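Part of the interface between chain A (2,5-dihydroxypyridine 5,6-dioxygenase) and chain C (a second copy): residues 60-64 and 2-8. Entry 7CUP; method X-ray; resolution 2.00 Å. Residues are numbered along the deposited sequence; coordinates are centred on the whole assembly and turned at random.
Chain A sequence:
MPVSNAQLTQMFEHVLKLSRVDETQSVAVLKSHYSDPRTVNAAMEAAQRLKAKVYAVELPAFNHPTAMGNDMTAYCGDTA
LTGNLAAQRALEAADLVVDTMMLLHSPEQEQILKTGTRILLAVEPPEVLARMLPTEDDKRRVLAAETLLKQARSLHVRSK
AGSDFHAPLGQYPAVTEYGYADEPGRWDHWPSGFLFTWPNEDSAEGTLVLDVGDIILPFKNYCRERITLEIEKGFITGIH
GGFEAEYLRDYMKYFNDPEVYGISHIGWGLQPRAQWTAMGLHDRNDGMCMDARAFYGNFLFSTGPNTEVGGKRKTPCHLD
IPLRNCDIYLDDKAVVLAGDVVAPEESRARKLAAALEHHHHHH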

ATOM      1  N   PRO A  60     -10.202   7.603 -15.782  1.00 18.54           N
ATOM      2  CA  PRO A  60      -9.232   8.650 -15.483  1.00 19.25           C
ATOM      3  C   PRO A  60      -9.950   9.914 -14.999  1.00 20.15           C
ATOM      4  O   PRO A  60     -11.025  10.252 -15.538  1.00 21.20           O
ATOM      5  N   ALA A  61      -9.383  10.557 -13.983  1.00 19.91           N
ATOM      6  CA  ALA A  61      -9.874  11.832 -13.424  1.00 21.49           C
ATOM      7  C   ALA A  61      -9.907  12.873 -14.530  1.00 20.04           C
ATOM      8  O   ALA A  61      -8.907  12.989 -15.294  1.00 23.32           O
ATOM      9  N   PHE A  62     -10.990  13.625 -14.591  1.00 22.27           N
ATOM     10  CA  PHE A  62     -11.127  14.762 -15.524  1.00 24.36           C
ATOM     11  C   PHE A  62     -10.737  16.030 -14.774  1.00 25.10           C
ATOM     12  O   PHE A  62     -11.280  16.220 -13.688  1.00 25.51           O
ATOM     13  N   ASN A  63      -9.841  16.849 -15.322  1.00 25.80           N
ATOM     14  CA  ASN A  63      -9.435  18.070 -14.600  1.00 27.22           C
ATOM     15  C   ASN A  63     -10.008  19.308 -15.291  1.00 29.12           C
ATOM     16  O   ASN A  63      -9.974  19.398 -16.511  1.00 28.27           O
ATOM     17  N   HIS A  64     -10.502  20.235 -14.484  1.00 28.60           N
ATOM     18  CA  HIS A  64     -10.818  21.625 -14.881  1.00 27.67           C
ATOM     19  C   HIS A  64      -9.648  22.517 -14.468  1.00 27.32           C
ATOM     20  O   HIS A  64      -9.469  22.805 -13.282  1.00 27.03           O
TER
ATOM     21  N   PRO C   2     -10.200  16.851 -10.928  1.00 28.48           N
ATOM     22  CA  PRO C   2      -8.852  16.418 -10.467  1.00 27.40           C
ATOM     23  C   PRO C   2      -7.894  15.924 -11.579  1.00 25.21           C
ATOM     24  O   PRO C   2      -8.327  15.580 -12.690  1.00 22.34           O
ATOM     25  N   VAL C   3      -6.606  15.887 -11.256  1.00 22.25           N
ATOM     26  CA  VAL C   3      -5.528  15.567 -12.227  1.00 20.83           C
ATOM     27  C   VAL C   3      -5.232  14.076 -12.162  1.00 20.09           C
ATOM     28  O   VAL C   3      -4.792  13.604 -11.091  1.00 19.57           O
ATOM     29  N   SER C   4      -5.351  13.373 -13.291  1.00 19.74           N
ATOM     30  CA  SER C   4      -4.915  11.961 -13.436  1.00 21.14           C
ATOM     31  C   SER C   4      -3.395  11.853 -13.346  1.00 21.65           C
ATOM     32  O   SER C   4      -2.691  12.811 -13.694  1.00 19.03           O
ATOM     33  N   ASN C   5      -2.904  10.654 -13.060  1.00 23.10           N
ATOM     34  CA  ASN C   5      -1.458  10.331 -13.091  1.00 26.21           C
ATOM     35  C   ASN C   5      -0.849  10.643 -14.470  1.00 24.63           C
ATOM     36  O   ASN C   5       0.269  11.249 -14.561  1.00 24.03           O
ATOM     37  N   ALA C   6      -1.526  10.213 -15.523  1.00 23.39           N
ATOM     38  CA  ALA C   6      -1.062  10.402 -16.908  1.00 25.55           C
ATOM     39  C   ALA C   6      -0.873  11.899 -17.140  1.00 25.53           C
ATOM     40  O   ALA C   6       0.189  12.294 -17.663  1.00 24.16           O
ATOM     41  N   GLN C   7      -1.868  12.699 -16.740  1.00 24.44           N
ATOM     42  CA  GLN C   7      -1.831  14.173 -16.933  1.00 26.04           C
ATOM     43  C   GLN C   7      -0.686  14.779 -16.107  1.00 23.89           C
ATOM     44  O   GLN C   7      -0.011  15.675 -16.597  1.00 21.40           O
ATOM     45  N   LEU C   8      -0.486  14.309 -14.886  1.00 21.87           N
ATOM     46  CA  LEU C   8       0.566  14.838 -13.998  1.00 21.93           C
ATOM     47  C   LEU C   8       1.923  14.577 -14.647  1.00 23.63           C
ATOM     48  O   LEU C   8       2.795  15.497 -14.618  1.00 21.48           O
TER

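Which side chains of the chain A stretch face the other copy? The extended backbone alternates its side chains, so Ala A61 and Asn A63 point toward chain C while Phe A62 (chi1 t, -170°) and His A64 (chi1 m, -61°) point away. Ala A61 lies near Ser C4 and Asn A63 near Pro C2. The methyl of Ala A61 is buried: its CB lies 3.4 Å from Pro C2 O and 4.1 Å from Pro C2 CB, an apolar contact with the proline ring, which has a C-gamma exo pucker.

How does Asn A63 fit against the start of chain C? Its chi1 is t (-165°) and its chi2 56°. The side chain runs alongside Pro C2 and Val C3, with Asn A63 CB 3.2 Å from Pro C2 O and Asn A63 CG 3.5 Å from Val C3 CG2. Although the CA-to-CB bond of Val C3 points away, its t rotamer (175°) leaves CG2 within reach of the amide. Packing here brings polar atoms close without direct bonding: Phe A62 O is 3.0 Å from Pro C2 N, which has no hydrogen to share, and 3.2 Å from Pro C2 O, a second acceptor.

Why does Ser C4 adopt the p rotamer? With chi1 at 68°, its hydroxyl caps the helix that begins at Asn C5: Gln C7 N donates to Ser C4 OG at 3.1 Å with an angle of 157°. One serine thus serves two surroundings, since the CA-to-CB bond points toward chain A and Ser C4 CB packs 3.9 Å from Ala A61 O, while OG is engaged by its own helix.

What lets Gln C7 reach the interface from the first turn of that helix? The CA-to-CB bond of Gln C7 points toward chain A, and with chi1 and chi2 both t (-171° and 179°) the side chain is extended, placing Gln C7 OE1 3.6 Å from Asn A63 CB. No direct hydrogen bond crosses between the stretches, and water makes the polar links instead. Water 2 joins the two amides, accepting from Asn A63 ND2 at 2.7 Å and from Gln C7 NE2 at 2.5 Å. Water 3 accepts from Asn A63 N at 2.9 Å and makes a weak bond to Gln C7 OE1 at 3.4 Å.

How is the space beside Ala A61 and Ser C4 bridged? Water 1 accepts from Ser C4 N at 2.7 Å and lies 2.6 Å from both Ala A61 O and Gln C7 OE1, tying the chain A backbone to the start of the chain C helix.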

ATOM      1  CB  PRO A  60      -8.580   8.946 -16.855  1.00 20.59           C
ATOM      2  CG  PRO A  60      -8.857   7.723 -17.707  1.00 19.77           C
ATOM      3  CD  PRO A  60     -10.179   7.197 -17.192  1.00 20.54           C
ATOM      4  CB  ALA A  61      -8.993  12.289 -12.297  1.00 21.47           C
ATOM      5  CB  PHE A  62     -12.545  14.860 -16.078  1.00 24.53           C
ATOM      6  CG  PHE A  62     -12.637  15.849 -17.214  1.00 29.82           C
ATOM      7  CD1 PHE A  62     -12.265  15.484 -18.503  1.00 32.67           C
ATOM      8  CD2 PHE A  62     -13.031  17.165 -16.992  1.00 32.08           C
ATOM      9  CE1 PHE A  62     -12.318  16.400 -19.543  1.00 32.82           C
ATOM     10  CE2 PHE A  62     -13.073  18.088 -18.033  1.00 30.92           C
ATOM     11  CZ  PHE A  62     -12.728  17.700 -19.305  1.00 33.45           C
ATOM     12  CB  ASN A  63      -7.932  18.199 -14.444  1.00 27.58           C
ATOM     13  CG  ASN A  63      -7.579  19.241 -13.403  1.00 28.70           C
ATOM     14  OD1 ASN A  63      -8.024  19.153 -12.237  1.00 25.30           O
ATOM     15  ND2 ASN A  63      -6.821  20.243 -13.837  1.00 24.12           N
ATOM     16  CB  HIS A  64     -12.161  21.965 -14.248  1.00 30.69           C
ATOM     17  CG  HIS A  64     -13.272  21.090 -14.715  1.00 32.46           C
ATOM     18  ND1 HIS A  64     -13.772  20.059 -13.934  1.00 35.50           N
ATOM     19  CD2 HIS A  64     -13.976  21.083 -15.869  1.00 31.57           C
ATOM     20  CE1 HIS A  64     -14.769  19.480 -14.569  1.00 33.50           C
ATOM     21  NE2 HIS A  64     -14.904  20.084 -15.765  1.00 35.32           N
TER
ATOM     22  CB  PRO C   2      -9.086  15.260  -9.491  1.00 26.27           C
ATOM     23  CG  PRO C   2     -10.542  15.352  -9.142  1.00 28.03           C
ATOM     24  CD  PRO C   2     -11.197  15.926 -10.365  1.00 27.69           C
ATOM     25  CB  VAL C   3      -4.267  16.412 -11.956  1.00 21.75           C
ATOM     26  CG1 VAL C   3      -3.113  16.008 -12.862  1.00 22.15           C
ATOM     27  CG2 VAL C   3      -4.557  17.887 -12.126  1.00 24.60           C
ATOM     28  CB  SER C   4      -5.381  11.366 -14.739  1.00 22.75           C
ATOM     29  OG  SER C   4      -4.729  11.968 -15.860  1.00 19.99           O
ATOM     30  CB  ASN C   5      -1.238   8.866 -12.721  1.00 27.54           C
ATOM     31  CG  ASN C   5      -1.395   8.588 -11.245  1.00 28.77           C
ATOM     32  OD1 ASN C   5      -1.844   9.415 -10.475  1.00 34.57           O
ATOM     33  ND2 ASN C   5      -1.001   7.403 -10.839  1.00 34.06           N
ATOM     34  CB  ALA C   6      -2.071   9.824 -17.855  1.00 24.17           C
ATOM     35  CB  GLN C   7      -3.146  14.851 -16.562  1.00 29.33           C
ATOM     36  CG  GLN C   7      -3.152  16.313 -16.988  1.00 32.78           C
ATOM     37  CD  GLN C   7      -4.426  17.046 -16.672  1.00 39.11           C
ATOM     38  OE1 GLN C   7      -5.450  16.454 -16.345  1.00 55.83           O
ATOM     39  NE2 GLN C   7      -4.356  18.364 -16.729  1.00 44.31           N
ATOM     40  CB  LEU C   8       0.419  14.207 -12.612  1.00 22.40           C
ATOM     41  CG  LEU C   8       1.304  14.808 -11.526  1.00 24.10           C
ATOM     42  CD1 LEU C   8       1.149  16.318 -11.469  1.00 24.70           C
ATOM     43  CD2 LEU C   8       1.000  14.189 -10.172  1.00 23.60           C
TER
HETATM   44  O   HOH W   1      -6.712  14.451 -15.294  1.00 30.69           O
HETATM   45  O   HOH W   2      -5.977  20.291 -16.363  1.00 27.40           O
HETATM   46  O   HOH W   3      -8.470  15.841 -17.703  1.00 30.79           O